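Local coordinates for protein Cwp19 (Clostridioides difficile, PDB 5OQ3) that is a cell-wall protein whose TIM-barrel glycoside hydrolase domain forms this chain and which probably also has N-acetylmuramoyl-L-alanine amidase activity, at residues Lys304-Trp309 and Arg351-Ile356; Asp173-Val178 and Arg227-Ser232. All coordinates share one frame; numbering follows the deposited sequence. Where two conformers were deposited one is given.

Contact 1 of 2, residues Lys304-Trp309 and Arg351-Ile356; sequences KLVAWW and RKYSEI
Tyr353 reaches from the loop 351-356 to the helix 304-309 and brings its ring up to Val306 and Ala307. From CB, which points toward the helix, CG stands anti to the carbonyl carbon (chi1 -66°), which brings the ring up to the helix. The ring carbon CE1 meets Val306 CG2 at 4.1 Å, the two side chains crossing at about a right angle. Across the ring from CE1, CE2 lies 3.9 Å from Ala307 CA. At the tip, OH comes 3.7 Å from Ala307 CB, a van der Waals approach. The small alanine suits this place because it lets the ring settle close to the helix backbone. Three residues on, the Ile356 side chain extends to put CD1 4.2 Å from Val306 CB, so buried Val306 serves two partners, and Leu349 and Asn350 of the preceding helix also touch it. A type I beta turn from Tyr353 to Ile356, closed by Ile356 N to Tyr353 O at 3.0 Å, sets both residues facing the helix. No hydrogen bond crosses. The contact packs helix 302-313 against the loop that enters the last barrel strand, part of the helical layer round a TIM barrel.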
ATOM      1  N   LYS A 304      -9.558  15.145  13.817  1.00 11.78           N
ATOM      2  CA  LYS A 304     -10.323  14.124  14.544  1.00 12.56           C
ATOM      3  C   LYS A 304      -9.748  12.752  14.265  1.00 12.14           C
ATOM      4  O   LYS A 304      -9.629  11.906  15.170  1.00 12.94           O
ATOM      5  CB  LYS A 304     -11.808  14.161  14.135  1.00 15.36           C
ATOM      6  CG  LYS A 304     -12.494  15.443  14.595  1.00 19.17           C
ATOM      7  CD  LYS A 304     -13.991  15.399  14.338  1.00 23.61           C
ATOM      8  CE  LYS A 304     -14.671  16.607  14.949  1.00 31.44           C
ATOM      9  NZ  LYS A 304     -16.048  16.725  14.423  1.00 39.25           N
ATOM     10  N   LEU A 305      -9.346  12.529  13.017  1.00 11.17           N
ATOM     11  CA  LEU A 305      -8.839  11.226  12.656  1.00 10.92           C
ATOM     12  C   LEU A 305      -7.478  10.911  13.250  1.00  9.18           C
ATOM     13  O   LEU A 305      -7.237   9.748  13.627  1.00 10.54           O
ATOM     14  CB  LEU A 305      -8.878  11.066  11.136  1.00 10.73           C
ATOM     15  CG  LEU A 305     -10.305  10.786  10.603  1.00 12.15           C
ATOM     16  CD1 LEU A 305     -10.408  11.120   9.118  1.00 14.32           C
ATOM     17  CD2 LEU A 305     -10.714   9.344  10.926  1.00 12.08           C
ATOM     18  N   VAL A 306      -6.567  11.877  13.340  1.00 10.21           N
ATOM     19  CA  VAL A 306      -5.285  11.569  13.983  1.00  9.20           C
ATOM     20  C   VAL A 306      -5.517  11.108  15.431  1.00 10.72           C
ATOM     21  O   VAL A 306      -4.882  10.169  15.885  1.00 10.91           O
ATOM     22  CB  VAL A 306      -4.240  12.705  13.888  1.00 12.75           C
ATOM     23  CG1 VAL A 306      -3.712  12.882  12.482  1.00 13.48           C
ATOM     24  CG2 VAL A 306      -4.718  14.003  14.465  1.00 14.36           C
ATOM     25  N   ALA A 307      -6.423  11.761  16.129  1.00 11.20           N
ATOM     26  CA  ALA A 307      -6.759  11.378  17.503  1.00 11.38           C
ATOM     27  C   ALA A 307      -7.374   9.994  17.603  1.00 11.28           C
ATOM     28  O   ALA A 307      -7.037   9.193  18.479  1.00 12.13           O
ATOM     29  CB  ALA A 307      -7.662  12.409  18.133  1.00 12.94           C
ATOM     30  N   TRP A 308      -8.283   9.723  16.680  1.00 10.96           N
ATOM     31  CA  TRP A 308      -8.973   8.440  16.667  1.00  9.92           C
ATOM     32  C   TRP A 308      -7.988   7.288  16.429  1.00 10.02           C
ATOM     33  O   TRP A 308      -8.005   6.271  17.144  1.00 10.39           O
ATOM     34  CB  TRP A 308     -10.120   8.448  15.616  1.00 10.94           C
ATOM     35  CG  TRP A 308     -10.957   7.202  15.725  1.00 10.73           C
ATOM     36  CD1 TRP A 308     -12.033   7.016  16.562  1.00 12.49           C
ATOM     37  CD2 TRP A 308     -10.770   5.943  15.003  1.00 10.85           C
ATOM     38  NE1 TRP A 308     -12.522   5.745  16.394  1.00 12.56           N
ATOM     39  CE2 TRP A 308     -11.779   5.063  15.460  1.00 11.77           C
ATOM     40  CE3 TRP A 308      -9.863   5.508  14.036  1.00 10.53           C
ATOM     41  CZ2 TRP A 308     -11.894   3.779  15.010  1.00 11.93           C
ATOM     42  CZ3 TRP A 308      -9.987   4.243  13.571  1.00 11.19           C
ATOM     43  CH2 TRP A 308     -10.996   3.376  14.061  1.00 11.16           C
ATOM     44  N   TRP A 309      -7.119   7.446  15.440  1.00  8.84           N
ATOM     45  CA  TRP A 309      -6.129   6.423  15.139  1.00  8.26           C
ATOM     46  C   TRP A 309      -5.082   6.267  16.227  1.00  8.97           C
ATOM     47  O   TRP A 309      -4.676   5.129  16.539  1.00  9.65           O
ATOM     48  CB  TRP A 309      -5.497   6.704  13.780  1.00  8.29           C
ATOM     49  CG  TRP A 309      -6.396   6.350  12.627  1.00  8.06           C
ATOM     50  CD1 TRP A 309      -7.051   7.189  11.795  1.00  8.76           C
ATOM     51  CD2 TRP A 309      -6.716   5.031  12.196  1.00  7.94           C
ATOM     52  NE1 TRP A 309      -7.785   6.463  10.886  1.00  8.65           N
ATOM     53  CE2 TRP A 309      -7.579   5.135  11.112  1.00  8.33           C
ATOM     54  CE3 TRP A 309      -6.307   3.768  12.604  1.00  9.45           C
ATOM     55  CZ2 TRP A 309      -8.082   4.025  10.436  1.00  8.60           C
ATOM     56  CZ3 TRP A 309      -6.826   2.633  11.931  1.00 11.01           C
ATOM     57  CH2 TRP A 309      -7.686   2.788  10.856  1.00  8.91           C
ATOM     58  N   ARG A 351       2.725  15.239  15.961  1.00  9.61           N
ATOM     59  CA  ARG A 351       3.759  15.152  16.975  1.00 10.87           C
ATOM     60  C   ARG A 351       3.272  15.398  18.405  1.00 11.57           C
ATOM     61  O   ARG A 351       4.003  15.184  19.351  1.00 13.85           O
ATOM     62  CB  ARG A 351       4.932  16.056  16.571  1.00 12.37           C
ATOM     63  CG  ARG A 351       5.738  15.446  15.405  1.00 13.35           C
ATOM     64  CD  ARG A 351       6.620  16.428  14.749  1.00 14.64           C
ATOM     65  NE  ARG A 351       7.606  15.810  13.891  1.00 13.21           N
ATOM     66  CZ  ARG A 351       8.537  16.495  13.253  1.00 13.55           C
ATOM     67  NH1 ARG A 351       8.557  17.833  13.346  1.00 15.59           N
ATOM     68  NH2 ARG A 351       9.430  15.876  12.539  1.00 13.63           N
ATOM     69  N   LYS A 352       2.036  15.859  18.555  1.00 10.42           N
ATOM     70  CA  LYS A 352       1.408  15.947  19.871  1.00 10.88           C
ATOM     71  C   LYS A 352       0.969  14.596  20.412  1.00 12.54           C
ATOM     72  O   LYS A 352       0.623  14.497  21.601  1.00 16.80           O
ATOM     73  CB  LYS A 352       0.223  16.905  19.833  1.00 11.48           C
ATOM     74  CG  LYS A 352       0.596  18.352  19.502  1.00 10.91           C
ATOM     75  CD  LYS A 352       1.596  18.949  20.517  1.00 10.20           C
ATOM     76  CE  LYS A 352       1.692  20.470  20.326  1.00 10.43           C
ATOM     77  NZ  LYS A 352       2.624  21.046  21.363  1.00 10.81           N
ATOM     78  N   TYR A 353       0.961  13.561  19.558  1.00 10.41           N
ATOM     79  CA  TYR A 353       0.473  12.229  19.947  1.00 10.56           C
ATOM     80  C   TYR A 353       1.622  11.267  20.020  1.00 12.16           C
ATOM     81  O   TYR A 353       2.245  10.928  19.005  1.00 11.86           O
ATOM     82  CB  TYR A 353      -0.581  11.727  18.899  1.00  8.70           C
ATOM     83  CG  TYR A 353      -1.826  12.568  18.899  1.00 10.71           C
ATOM     84  CD1 TYR A 353      -1.906  13.696  18.123  1.00 11.40           C
ATOM     85  CD2 TYR A 353      -2.925  12.254  19.706  1.00 11.25           C
ATOM     86  CE1 TYR A 353      -3.024  14.501  18.142  1.00 12.41           C
ATOM     87  CE2 TYR A 353      -4.054  13.057  19.750  1.00 12.36           C
ATOM     88  CZ  TYR A 353      -4.102  14.188  18.954  1.00 11.47           C
ATOM     89  OH  TYR A 353      -5.231  15.002  18.988  1.00 14.28           O
ATOM     90  N   SER A 354       1.883  10.785  21.219  1.00 12.37           N
ATOM     91  CA  SER A 354       2.996   9.888  21.396  1.00 13.05           C
ATOM     92  C   SER A 354       2.838   8.551  20.669  1.00 11.43           C
ATOM     93  O   SER A 354       3.814   7.874  20.381  1.00 13.42           O
ATOM     94  CB  SER A 354       3.243   9.635  22.858  1.00 17.88           C
ATOM     95  OG  SER A 354       2.187   8.933  23.457  1.00 21.51           O
ATOM     96  N   GLU A 355       1.598   8.201  20.341  1.00 11.22           N
ATOM     97  CA  GLU A 355       1.331   6.953  19.615  1.00 10.37           C
ATOM     98  C   GLU A 355       1.687   7.073  18.141  1.00  9.84           C
ATOM     99  O   GLU A 355       1.809   6.059  17.455  1.00 11.36           O
ATOM    100  CB  GLU A 355      -0.147   6.581  19.737  1.00 12.13           C
ATOM    101  CG  GLU A 355      -0.604   6.320  21.145  1.00 15.14           C
ATOM    102  CD  GLU A 355      -1.043   7.594  21.915  1.00 20.77           C
ATOM    103  OE1 GLU A 355      -1.073   8.799  21.422  1.00 18.31           O
ATOM    104  OE2 GLU A 355      -1.382   7.351  23.073  1.00 29.58           O
ATOM    105  N   ILE A 356       1.802   8.301  17.602  1.00  9.20           N
ATOM    106  CA  ILE A 356       2.171   8.468  16.205  1.00  9.14           C
ATOM    107  C   ILE A 356       3.695   8.439  16.078  1.00  9.31           C
ATOM    108  O   ILE A 356       4.382   9.170  16.789  1.00 10.38           O
ATOM    109  CB  ILE A 356       1.541   9.711  15.594  1.00  8.91           C
ATOM    110  CG1 ILE A 356       0.032   9.548  15.572  1.00  9.44           C
ATOM    111  CG2 ILE A 356       2.101   9.941  14.198  1.00  9.82           C
ATOM    112  CD1 ILE A 356      -0.746  10.776  15.176  1.00  9.78           C
TER

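Contact 2 of 2, residues Asp173-Val178 and Arg227-Ser232; sequences DSIAEV and RDVKAS
Two helical segments, 173-178 and 227-232, come together with CA of Ile175 7.4 Å from CA of Val229, and closer still at Ala176 and Ser232, whose CA atoms are 6.6 Å apart. They belong to helices 165-181 and 214-236 of the outer layer of the TIM barrel, flanking strand 186-189 in the chain. The small side chains of Ala176 and Ser232 suit the closer pair: Ala176 CB meets Ser232 OG at 3.6 Å, a van der Waals contact rather than a polar one. Ser232 CB points toward the partner helix, and OG, anti to the backbone N (chi1 170°), is the atom that reaches Ala176 CB.

Where the backbones stand farther apart, larger aliphatic residues bridge them. Ile175 extends CG1 and then CD1 across the interface, and in the conformer given CD1 is the atom that touches, at 4.0 Å from both Val229 CG1 and Val229 CG2. The methyl thus meets the forked end of the valine, with the side chains at about a right angle. Both residues are buried and also touch Phe189 of the barrel strand, so their branched hydrocarbon suits the layer between helices and sheet. Val172, one residue ahead of the segment 173-178, adds to the interface by touching Val229 and Ser232.

Toward the outer side, Arg227 grips its neighbour Asp228 side-on in a salt bridge within one helix. NE and NH2 approach a single oxygen, OD1, from the same face of the carboxylate, with NE 2.9 Å from Asp228 OD1 and 37° out of the carboxylate plane.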
ATOM      1  N   ASP A 173       3.278 -17.030  -0.927  1.00  8.65           N
ATOM      2  CA  ASP A 173       4.457 -17.529  -1.609  1.00  9.84           C
ATOM      3  C   ASP A 173       5.108 -16.466  -2.480  1.00  9.83           C
ATOM      4  O   ASP A 173       6.319 -16.442  -2.632  1.00 11.94           O
ATOM      5  CB  ASP A 173       4.066 -18.770  -2.450  1.00 11.15           C
ATOM      6  CG  ASP A 173       3.704 -19.997  -1.596  1.00 13.94           C
ATOM      7  OD1 ASP A 173       3.997 -20.011  -0.358  1.00 15.51           O
ATOM      8  OD2 ASP A 173       3.087 -20.951  -2.152  1.00 17.56           O
ATOM      9  N   SER A 174       4.286 -15.606  -3.083  1.00 10.05           N
ATOM     10  CA  SER A 174       4.805 -14.521  -3.920  1.00 10.49           C
ATOM     11  C   SER A 174       5.639 -13.533  -3.082  1.00 10.02           C
ATOM     12  O   SER A 174       6.721 -13.115  -3.509  1.00 12.37           O
ATOM     13  CB  SER A 174       3.648 -13.771  -4.582  1.00 12.26           C
ATOM     14  OG  SER A 174       2.943 -14.510  -5.576  1.00 12.78           O
ATOM     15  N   ILE A 175       5.162 -13.227  -1.890  1.00  8.62           N
ATOM     16  CA  ILE A 175       5.928 -12.368  -1.002  0.52  7.47           C
ATOM     17  C   ILE A 175       7.164 -13.051  -0.436  1.00  8.35           C
ATOM     18  O   ILE A 175       8.245 -12.436  -0.365  1.00  8.41           O
ATOM     19  CB  ILE A 175       4.994 -11.831   0.071  0.52  9.57           C
ATOM     20  CG1 ILE A 175       3.999 -10.922  -0.648  0.52  8.73           C
ATOM     21  CG2 ILE A 175       5.785 -11.083   1.132  0.52  9.66           C
ATOM     22  CD1 ILE A 175       2.779 -10.706   0.170  0.52 10.05           C
ATOM     23  N   ALA A 176       7.013 -14.331  -0.100  1.00  7.73           N
ATOM     24  CA  ALA A 176       8.130 -15.085   0.486  1.00  8.28           C
ATOM     25  C   ALA A 176       9.320 -15.123  -0.473  1.00  8.82           C
ATOM     26  O   ALA A 176      10.464 -15.110  -0.013  1.00  9.50           O
ATOM     27  CB  ALA A 176       7.710 -16.461   0.858  1.00  9.55           C
ATOM     28  N   GLU A 177       9.044 -15.200  -1.776  1.00  9.08           N
ATOM     29  CA  GLU A 177      10.132 -15.215  -2.759  1.00 10.44           C
ATOM     30  C   GLU A 177      10.993 -13.944  -2.635  1.00  9.30           C
ATOM     31  O   GLU A 177      12.219 -13.971  -2.698  1.00 10.82           O
ATOM     32  CB  GLU A 177       9.554 -15.316  -4.190  1.00 13.28           C
ATOM     33  CG  GLU A 177      10.570 -15.329  -5.329  1.00 15.06           C
ATOM     34  CD  GLU A 177       9.912 -15.394  -6.700  1.00 16.02           C
ATOM     35  OE1 GLU A 177       9.003 -14.568  -7.024  1.00 16.14           O
ATOM     36  OE2 GLU A 177      10.323 -16.244  -7.483  1.00 18.39           O
ATOM     37  N   VAL A 178      10.308 -12.822  -2.494  1.00  8.30           N
ATOM     38  CA  VAL A 178      10.997 -11.546  -2.399  1.00  8.20           C
ATOM     39  C   VAL A 178      11.762 -11.432  -1.060  1.00  6.96           C
ATOM     40  O   VAL A 178      12.916 -11.006  -1.036  1.00  7.69           O
ATOM     41  CB  VAL A 178      10.028 -10.392  -2.567  1.00  8.31           C
ATOM     42  CG1 VAL A 178      10.708  -9.053  -2.330  1.00  9.35           C
ATOM     43  CG2 VAL A 178       9.401 -10.419  -3.937  1.00  9.72           C
ATOM     44  N   ARG A 227      -2.349 -12.233   8.446  1.00  5.44           N
ATOM     45  CA  ARG A 227      -1.743 -13.131   9.423  1.00  6.01           C
ATOM     46  C   ARG A 227      -0.712 -14.033   8.794  1.00  5.72           C
ATOM     47  O   ARG A 227       0.392 -14.213   9.321  1.00  6.05           O
ATOM     48  CB  ARG A 227      -2.847 -13.952  10.090  1.00  6.07           C
ATOM     49  CG  ARG A 227      -2.375 -14.908  11.151  1.00  6.77           C
ATOM     50  CD  ARG A 227      -3.460 -15.936  11.474  1.00  9.11           C
ATOM     51  NE  ARG A 227      -3.616 -16.854  10.336  1.00  9.43           N
ATOM     52  CZ  ARG A 227      -4.559 -17.784  10.234  1.00  8.61           C
ATOM     53  NH1 ARG A 227      -5.509 -17.878  11.181  1.00  9.24           N
ATOM     54  NH2 ARG A 227      -4.570 -18.629   9.192  1.00 10.55           N
ATOM     55  N   ASP A 228      -1.086 -14.663   7.697  1.00  5.71           N
ATOM     56  CA  ASP A 228      -0.233 -15.683   7.080  1.00  6.05           C
ATOM     57  C   ASP A 228       0.986 -15.065   6.397  1.00  6.01           C
ATOM     58  O   ASP A 228       2.057 -15.623   6.417  1.00  7.13           O
ATOM     59  CB  ASP A 228      -1.038 -16.497   6.055  1.00  7.09           C
ATOM     60  CG  ASP A 228      -2.034 -17.497   6.706  1.00  8.26           C
ATOM     61  OD1 ASP A 228      -2.055 -17.623   7.963  1.00  9.22           O
ATOM     62  OD2 ASP A 228      -2.725 -18.142   5.890  1.00 10.22           O
ATOM     63  N   VAL A 229       0.861 -13.868   5.840  1.00  5.58           N
ATOM     64  CA  VAL A 229       1.986 -13.143   5.265  1.00  5.82           C
ATOM     65  C   VAL A 229       2.952 -12.759   6.393  1.00  5.87           C
ATOM     66  O   VAL A 229       4.165 -12.991   6.283  1.00  6.30           O
ATOM     67  CB  VAL A 229       1.493 -11.883   4.491  1.00  7.11           C
ATOM     68  CG1 VAL A 229       2.685 -10.969   4.123  1.00  8.25           C
ATOM     69  CG2 VAL A 229       0.778 -12.311   3.210  1.00  7.20           C
ATOM     70  N   LYS A 230       2.444 -12.215   7.486  1.00  5.85           N
ATOM     71  CA  LYS A 230       3.309 -11.878   8.604  1.00  6.47           C
ATOM     72  C   LYS A 230       4.079 -13.096   9.097  1.00  6.31           C
ATOM     73  O   LYS A 230       5.294 -13.034   9.312  1.00  6.94           O
ATOM     74  CB  LYS A 230       2.542 -11.175   9.734  1.00  8.29           C
ATOM     75  CG  LYS A 230       3.537 -10.568  10.685  1.00 11.15           C
ATOM     76  CD  LYS A 230       2.970  -9.549  11.488  1.00 16.52           C
ATOM     77  CE  LYS A 230       2.314 -10.197  12.577  1.00 12.50           C
ATOM     78  NZ  LYS A 230       3.337 -10.586  13.572  1.00 21.72           N
ATOM     79  N   ALA A 231       3.355 -14.204   9.273  1.00  6.66           N
ATOM     80  CA  ALA A 231       4.018 -15.411   9.776  1.00  7.10           C
ATOM     81  C   ALA A 231       5.104 -15.908   8.831  1.00  6.92           C
ATOM     82  O   ALA A 231       6.158 -16.368   9.265  1.00  8.62           O
ATOM     83  CB  ALA A 231       2.996 -16.501  10.042  1.00  8.59           C
ATOM     84  N   SER A 232       4.836 -15.848   7.534  1.00  6.69           N
ATOM     85  CA  SER A 232       5.799 -16.282   6.539  1.00  7.16           C
ATOM     86  C   SER A 232       7.069 -15.435   6.633  1.00  6.59           C
ATOM     87  O   SER A 232       8.179 -15.926   6.723  1.00  9.17           O
ATOM     88  CB  SER A 232       5.183 -16.186   5.135  1.00  8.75           C
ATOM     89  OG  SER A 232       6.177 -16.380   4.147  1.00 10.10           O
TER

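How the contacts relate
Both contacts lie in the outer layer of one TIM barrel, but they share no helix or strand; their centres are 30 Å apart and their nearest atoms about 16 Å. Contact 2 joins two helices that flank the fourth strand, whereas contact 1 sets a helix against the loop that feeds the eighth. Each is partly buried, and neither has a hydrogen bond across it. The difference lies in the side chains: contact 1 sets a tyrosine ring obliquely against a helix, while contact 2 relies on small and branched residues where helix meets helix. Contact 1 lies farther from the chain centre, about 20 Å against 15 Å, and just one of its four touching residues is buried, against two in contact 2.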